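Local structure of hypothetical protein TM1631 (Thermotoga maritima, 1VPQ) at residues 30-33 against 34-37; 146-149 against 150-154; 73-76 against 77-81. The protein is of unknown function but belongs to the DUF72 family, whose members are built on a TIM-barrel fold. All blocks are in the same frame, centred on the assembly; numbering follows the deposited sequence.

Contact 1 (30-33 against 34-37); sequences VYPE and HLKP
Y31 opens the contact by laying its ring against the methyl CD2 of L35, four residues on; CD1 of Y31 and CD2 of L35 are 4.0 Å apart. The methyl meets the ring at a slant and is as near to CB and CG of Y31 as to CD1. A tyrosine suits this buried place because its carbon ring can pack while its hydroxyl reaches F21 O for a hydrogen bond.

P32 follows and does two jobs. Its ring carbon CD touches the same leucine methyl, with P32 CD 3.9 Å from L35 CD2, and its carbonyl closes a type I beta turn from P32 to L35. In that turn L35 N donates to P32 O over 3.1 Å. Proline suits the place because its ring offers CD to the leucine while its carbonyl stays available to accept the turn bond.

E33 and H34 occupy the two corners, where the chain faces solvent. CB of E33 lies over one face of the imidazole of H34, 4.1 Å from the ring centroid, a CH-pi contact between neighbours. The glutamate chain then bends at chi2 (-85°) and carries its carboxylate away from the turn, as suits a polar residue at the surface.

The turn belongs to the loop between strand 13-18 and helix 40-46, and its apolar side rests on that helix: L35 touches F40 and Y43, P32 touches Y43, and the Y31 ring stacks with F40 while also meeting W26.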
loop_
_atom_site.group_PDB
_atom_site.type_symbol
_atom_site.label_atom_id
_atom_site.label_comp_id
_atom_site.label_asym_id
_atom_site.label_seq_id
_atom_site.Cartn_x
_atom_site.Cartn_y
_atom_site.Cartn_z
ATOM N N VAL A 30 -16.569 -12.341 0.077
ATOM C CA VAL A 30 -16.307 -12.043 1.498
ATOM C C VAL A 30 -17.346 -11.126 2.124
ATOM O O VAL A 30 -17.451 -11.060 3.348
ATOM C CB VAL A 30 -14.900 -11.448 1.754
ATOM C CG1 VAL A 30 -13.827 -12.497 1.485
ATOM C CG2 VAL A 30 -14.661 -10.184 0.930
ATOM N N TYR A 31 -18.092 -10.404 1.295
ATOM C CA TYR A 31 -19.238 -9.634 1.767
ATOM C C TYR A 31 -20.525 -10.416 1.489
ATOM O O TYR A 31 -20.638 -11.088 0.452
ATOM C CB TYR A 31 -19.319 -8.255 1.088
ATOM C CG TYR A 31 -18.216 -7.274 1.435
ATOM C CD1 TYR A 31 -17.599 -7.278 2.688
ATOM C CD2 TYR A 31 -17.820 -6.307 0.517
ATOM C CE1 TYR A 31 -16.600 -6.372 3.002
ATOM C CE2 TYR A 31 -16.819 -5.388 0.824
ATOM C CZ TYR A 31 -16.211 -5.425 2.070
ATOM O OH TYR A 31 -15.217 -4.519 2.380
ATOM N N PRO A 32 -21.517 -10.315 2.401
ATOM C CA PRO A 32 -22.785 -10.963 2.120
ATOM C C PRO A 32 -23.393 -10.398 0.846
ATOM O O PRO A 32 -23.217 -9.215 0.548
ATOM C CB PRO A 32 -23.644 -10.607 3.334
ATOM C CG PRO A 32 -22.682 -10.226 4.395
ATOM C CD PRO A 32 -21.539 -9.608 3.694
ATOM N N GLU A 33 -24.090 -11.248 0.103
ATOM C CA GLU A 33 -24.742 -10.856 -1.148
ATOM C C GLU A 33 -25.474 -9.519 -1.040
ATOM O O GLU A 33 -25.347 -8.658 -1.908
ATOM C CB GLU A 33 -25.736 -11.936 -1.567
ATOM C CG GLU A 33 -25.098 -13.157 -2.192
ATOM C CD GLU A 33 -24.859 -12.991 -3.678
ATOM O OE1 GLU A 33 -25.838 -12.767 -4.426
ATOM O OE2 GLU A 33 -23.697 -13.099 -4.107
ATOM N N HIS A 34 -26.222 -9.358 0.048
ATOM C CA HIS A 34 -27.150 -8.241 0.205
ATOM C C HIS A 34 -26.657 -7.162 1.186
ATOM O O HIS A 34 -27.477 -6.446 1.779
ATOM C CB HIS A 34 -28.520 -8.780 0.648
ATOM C CG HIS A 34 -29.095 -9.812 -0.278
ATOM N ND1 HIS A 34 -29.594 -9.500 -1.526
ATOM C CD2 HIS A 34 -29.261 -11.148 -0.131
ATOM C CE1 HIS A 34 -30.037 -10.599 -2.110
ATOM N NE2 HIS A 34 -29.848 -11.614 -1.285
ATOM N N LEU A 35 -25.334 -7.038 1.341
ATOM C CA LEU A 35 -24.741 -5.950 2.135
ATOM C C LEU A 35 -24.825 -4.633 1.351
ATOM O O LEU A 35 -24.538 -4.601 0.158
ATOM C CB LEU A 35 -23.284 -6.269 2.490
ATOM C CG LEU A 35 -22.594 -5.396 3.547
ATOM C CD1 LEU A 35 -23.257 -5.559 4.905
ATOM C CD2 LEU A 35 -21.100 -5.710 3.654
ATOM N N LYS A 36 -25.259 -3.558 2.007
ATOM C CA LYS A 36 -25.304 -2.240 1.361
ATOM C C LYS A 36 -23.892 -1.673 1.333
ATOM O O LYS A 36 -23.127 -1.911 2.275
ATOM C CB LYS A 36 -26.244 -1.283 2.098
ATOM C CG LYS A 36 -27.713 -1.479 1.757
ATOM N N PRO A 37 -23.533 -0.937 0.258
ATOM C CA PRO A 37 -22.179 -0.383 0.135
ATOM C C PRO A 37 -21.786 0.573 1.266
ATOM O O PRO A 37 -20.605 0.677 1.609
ATOM C CB PRO A 37 -22.217 0.356 -1.208
ATOM C CG PRO A 37 -23.355 -0.239 -1.947
ATOM C CD PRO A 37 -24.363 -0.588 -0.908
#

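Contact 2 (146-149 against 150-154); sequences ESYP and YELAV
From Y148 to E151 the backbone bends from helix 135-147 into strand 152-155, with P149 and Y150 at the bend. This is the return from helix to strand in a beta-alpha-beta unit of the TIM barrel, the unit that begins with strand 120-126.

Y148 and Y150 make a T-shaped pair: the edge of Y150 points at the face of Y148, the planes stand at 83° and the centroids are 5.6 Å apart. With CG of Y148 anti to the backbone N (chi1 -170°), its ring swings back beneath the bend, where CE2 comes within 3.7 Å of Y150 CB. Nearer its root, the ring puts Y148 CD2 4.2 Å from L152 CD1, joining it to the start of the strand. Tyrosine suits this buried site because its hydroxyl bonds to T123 OG1 while M104, T108 and I111 of helix 101-116 touch its side chain. Replacing Y148 by alanine is likely to leave a gap beside the edge of Y150 and T123 without its hydroxyl partner.

P149, at the exposed bend, lies alongside Y150, its CG almost over the ring centre, 4.0 Å from the centroid and 11° off the normal.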
loop_
_atom_site.group_PDB
_atom_site.type_symbol
_atom_site.label_atom_id
_atom_site.label_comp_id
_atom_site.label_asym_id
_atom_site.label_seq_id
_atom_site.Cartn_x
_atom_site.Cartn_y
_atom_site.Cartn_z
ATOM N N GLU A 146 11.909 16.185 1.047
ATOM C CA GLU A 146 11.833 17.527 1.630
ATOM C C GLU A 146 10.477 18.257 1.465
ATOM O O GLU A 146 10.209 19.207 2.195
ATOM C CB GLU A 146 13.011 18.390 1.164
ATOM C CG GLU A 146 13.106 18.666 -0.329
ATOM C CD GLU A 146 14.497 19.169 -0.739
ATOM O OE1 GLU A 146 15.502 18.742 -0.130
ATOM O OE2 GLU A 146 14.586 19.997 -1.669
ATOM N N SER A 147 9.619 17.794 0.552
ATOM C CA SER A 147 8.265 18.346 0.413
ATOM C C SER A 147 7.271 17.826 1.456
ATOM O O SER A 147 6.221 18.430 1.664
ATOM C CB SER A 147 7.703 18.047 -0.982
ATOM O OG SER A 147 7.239 16.716 -1.093
ATOM N N TYR A 148 7.596 16.704 2.094
ATOM C CA TYR A 148 6.656 15.996 2.965
ATOM C C TYR A 148 7.345 15.497 4.237
ATOM O O TYR A 148 8.092 14.529 4.169
ATOM C CB TYR A 148 6.056 14.801 2.219
ATOM C CG TYR A 148 4.895 14.165 2.951
ATOM C CD1 TYR A 148 3.667 14.814 3.046
ATOM C CD2 TYR A 148 5.023 12.917 3.554
ATOM C CE1 TYR A 148 2.602 14.236 3.711
ATOM C CE2 TYR A 148 3.964 12.336 4.226
ATOM C CZ TYR A 148 2.761 12.998 4.295
ATOM O OH TYR A 148 1.722 12.417 4.961
ATOM N N PRO A 149 7.077 16.136 5.398
ATOM C CA PRO A 149 7.779 15.819 6.653
ATOM C C PRO A 149 7.186 14.703 7.534
ATOM O O PRO A 149 7.569 14.598 8.697
ATOM C CB PRO A 149 7.690 17.141 7.418
ATOM C CG PRO A 149 6.345 17.657 7.045
ATOM C CD PRO A 149 6.103 17.224 5.603
ATOM N N TYR A 150 6.276 13.891 7.008
ATOM C CA TYR A 150 5.647 12.845 7.809
ATOM C C TYR A 150 6.035 11.473 7.291
ATOM O O TYR A 150 6.734 11.361 6.293
ATOM C CB TYR A 150 4.129 13.021 7.816
ATOM C CG TYR A 150 3.722 14.384 8.305
ATOM C CD1 TYR A 150 4.064 14.807 9.582
ATOM C CD2 TYR A 150 3.026 15.260 7.489
ATOM C CE1 TYR A 150 3.717 16.056 10.042
ATOM C CE2 TYR A 150 2.667 16.524 7.945
ATOM C CZ TYR A 150 3.019 16.910 9.222
ATOM O OH TYR A 150 2.673 18.152 9.684
ATOM N N GLU A 151 5.583 10.433 7.981
ATOM C CA GLU A 151 5.983 9.069 7.657
ATOM C C GLU A 151 5.742 8.753 6.177
ATOM O O GLU A 151 4.609 8.781 5.711
ATOM C CB GLU A 151 5.256 8.059 8.555
ATOM C CG GLU A 151 5.807 7.962 9.977
ATOM C CD GLU A 151 7.144 7.236 10.074
ATOM O OE1 GLU A 151 7.645 6.746 9.043
ATOM O OE2 GLU A 151 7.705 7.162 11.192
ATOM N N LEU A 152 6.835 8.453 5.472
ATOM C CA LEU A 152 6.829 8.166 4.040
ATOM C C LEU A 152 7.409 6.782 3.721
ATOM O O LEU A 152 8.378 6.343 4.345
ATOM C CB LEU A 152 7.643 9.234 3.296
ATOM C CG LEU A 152 7.544 9.242 1.767
ATOM C CD1 LEU A 152 6.138 9.591 1.304
ATOM C CD2 LEU A 152 8.547 10.202 1.163
ATOM N N ALA A 153 6.786 6.115 2.747
ATOM C CA ALA A 153 7.249 4.834 2.212
ATOM C C ALA A 153 7.232 4.859 0.695
ATOM O O ALA A 153 6.349 5.474 0.079
ATOM C CB ALA A 153 6.391 3.674 2.718
ATOM N N VAL A 154 8.222 4.190 0.098
ATOM C CA VAL A 154 8.374 4.159 -1.362
ATOM C C VAL A 154 8.460 2.725 -1.913
ATOM O O VAL A 154 9.165 1.866 -1.361
ATOM C CB VAL A 154 9.613 5.002 -1.835
ATOM C CG1 VAL A 154 9.941 4.728 -3.309
ATOM C CG2 VAL A 154 9.366 6.507 -1.633
#

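Contact 3 (73-76 against 77-81); sequences RKTP and PDFYF
T75 and F79 meet through the threonine methyl, and the phenylalanine is best followed outward from its first carbon. CB of F79 lies 3.6 Å from T75 CG2 and also comes close to the carbonyl oxygen of P76. At CG the same methyl is still near. Then CD2 of F79 takes over at 3.7 Å from T75 CG2, the methyl meeting the ring at a slant. Beyond CD2 the ring leads away from the turn toward other parts of the fold: L41 and W45 of helix 40-46 and V53 of strand 52-55 touch the side chain. A large apolar residue suits this buried end. Threonine suits the other side because it is two-faced: its methyl, anti to the backbone N, turns to the phenylalanine, while OG1 bonds to M71 O in the last turn of helix 65-72.

This is the helix-to-strand connection of a TIM barrel, carrying the chain from helix 65-72 into strand 80-84. It is shaped by a type I beta turn from P76 to F79, in which F79 N gives a weak hydrogen bond to P76 O, 3.3 Å long.

Two prolines in succession stiffen the entry to the turn. P77, with phi at -51°, is well suited to its second position, and the linkage brings P76 CB to 3.5 Å from P77 CD, a close fit imposed by two adjoining rings. D78 is next, its chi1 of 69° placing CG between the backbone N and the carbonyl carbon; OD1 of D78 thereby lies 3.7 Å from P76 CB, and OD2 makes a long, weak ion pair with R51.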
loop_
_atom_site.group_PDB
_atom_site.type_symbol
_atom_site.label_atom_id
_atom_site.label_comp_id
_atom_site.label_asym_id
_atom_site.label_seq_id
_atom_site.Cartn_x
_atom_site.Cartn_y
_atom_site.Cartn_z
ATOM N N ARG A 73 -15.916 9.449 11.534
ATOM C CA ARG A 73 -16.528 9.829 12.812
ATOM C C ARG A 73 -17.359 8.696 13.455
ATOM O O ARG A 73 -17.681 8.760 14.648
ATOM C CB ARG A 73 -17.406 11.073 12.601
ATOM C CG ARG A 73 -18.056 11.631 13.856
ATOM N N LYS A 74 -17.707 7.677 12.660
ATOM C CA LYS A 74 -18.464 6.504 13.130
ATOM C C LYS A 74 -17.590 5.247 13.187
ATOM O O LYS A 74 -18.100 4.137 13.339
ATOM C CB LYS A 74 -19.663 6.246 12.209
ATOM C CG LYS A 74 -20.570 7.452 11.999
ATOM C CD LYS A 74 -21.626 7.181 10.941
ATOM N N THR A 75 -16.279 5.437 13.069
ATOM C CA THR A 75 -15.303 4.344 13.076
ATOM C C THR A 75 -14.554 4.372 14.404
ATOM O O THR A 75 -14.207 5.451 14.883
ATOM C CB THR A 75 -14.280 4.517 11.930
ATOM O OG1 THR A 75 -14.971 4.761 10.699
ATOM C CG2 THR A 75 -13.396 3.280 11.774
ATOM N N PRO A 76 -14.298 3.194 15.009
ATOM C CA PRO A 76 -13.634 3.178 16.316
ATOM C C PRO A 76 -12.201 3.725 16.289
ATOM O O PRO A 76 -11.561 3.693 15.240
ATOM C CB PRO A 76 -13.622 1.688 16.681
ATOM C CG PRO A 76 -13.680 0.983 15.376
ATOM C CD PRO A 76 -14.604 1.828 14.553
ATOM N N PRO A 77 -11.700 4.207 17.445
ATOM C CA PRO A 77 -10.351 4.773 17.578
ATOM C C PRO A 77 -9.206 3.906 17.043
ATOM O O PRO A 77 -8.230 4.439 16.517
ATOM C CB PRO A 77 -10.191 4.948 19.093
ATOM C CG PRO A 77 -11.555 5.027 19.627
ATOM C CD PRO A 77 -12.433 4.233 18.727
ATOM N N ASP A 78 -9.321 2.588 17.189
ATOM C CA ASP A 78 -8.255 1.664 16.774
ATOM C C ASP A 78 -8.443 1.150 15.341
ATOM O O ASP A 78 -8.205 -0.024 15.056
ATOM C CB ASP A 78 -8.117 0.494 17.772
ATOM C CG ASP A 78 -9.309 -0.463 17.744
ATOM O OD1 ASP A 78 -10.448 -0.012 17.483
ATOM O OD2 ASP A 78 -9.104 -1.673 17.992
ATOM N N PHE A 79 -8.877 2.026 14.440
ATOM C CA PHE A 79 -8.857 1.720 13.017
ATOM C C PHE A 79 -8.004 2.760 12.314
ATOM O O PHE A 79 -8.209 3.961 12.483
ATOM C CB PHE A 79 -10.258 1.681 12.420
ATOM C CG PHE A 79 -10.293 1.126 11.027
ATOM C CD1 PHE A 79 -10.120 -0.234 10.803
ATOM C CD2 PHE A 79 -10.482 1.963 9.935
ATOM C CE1 PHE A 79 -10.142 -0.752 9.514
ATOM C CE2 PHE A 79 -10.510 1.454 8.645
ATOM C CZ PHE A 79 -10.342 0.090 8.435
ATOM N N TYR A 80 -7.051 2.270 11.525
ATOM C CA TYR A 80 -6.008 3.089 10.930
ATOM C C TYR A 80 -5.995 2.938 9.428
ATOM O O TYR A 80 -6.629 2.049 8.875
ATOM C CB TYR A 80 -4.646 2.663 11.468
ATOM C CG TYR A 80 -4.565 2.689 12.968
ATOM C CD1 TYR A 80 -4.359 3.882 13.653
ATOM C CD2 TYR A 80 -4.711 1.521 13.710
ATOM C CE1 TYR A 80 -4.285 3.907 15.035
ATOM C CE2 TYR A 80 -4.646 1.539 15.090
ATOM C CZ TYR A 80 -4.434 2.730 15.744
ATOM O OH TYR A 80 -4.369 2.733 17.110
ATOM N N PHE A 81 -5.250 3.800 8.759
ATOM C CA PHE A 81 -5.068 3.628 7.333
ATOM C C PHE A 81 -3.744 4.177 6.833
ATOM O O PHE A 81 -3.041 4.886 7.551
ATOM C CB PHE A 81 -6.267 4.204 6.554
ATOM C CG PHE A 81 -6.449 5.682 6.707
ATOM C CD1 PHE A 81 -7.001 6.212 7.864
ATOM C CD2 PHE A 81 -6.096 6.545 5.673
ATOM C CE1 PHE A 81 -7.173 7.585 7.996
ATOM C CE2 PHE A 81 -6.270 7.922 5.796
ATOM C CZ PHE A 81 -6.801 8.439 6.955
#

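Overall arrangement
The three contacts follow the chain in the order 1, 3, 2, and none touches another. Contacts 2 and 3 are equivalent places in the barrel, each a return from a helix into a strand of the same parallel sheet; strand 120-126 lies between strands 152-155 and 80-84. Their centres are 23 Å apart and their nearest atoms about 9 Å. Contact 1 instead lies in the loop from strand 13-18 to helix 40-46, about 24 Å from the chain's centre and on the opposite side of it from contact 2, 36 Å between centres. Helix 40-46 lies against both contacts 1 and 3, whose centres are about 21 Å apart and nearest atoms about 9 Å.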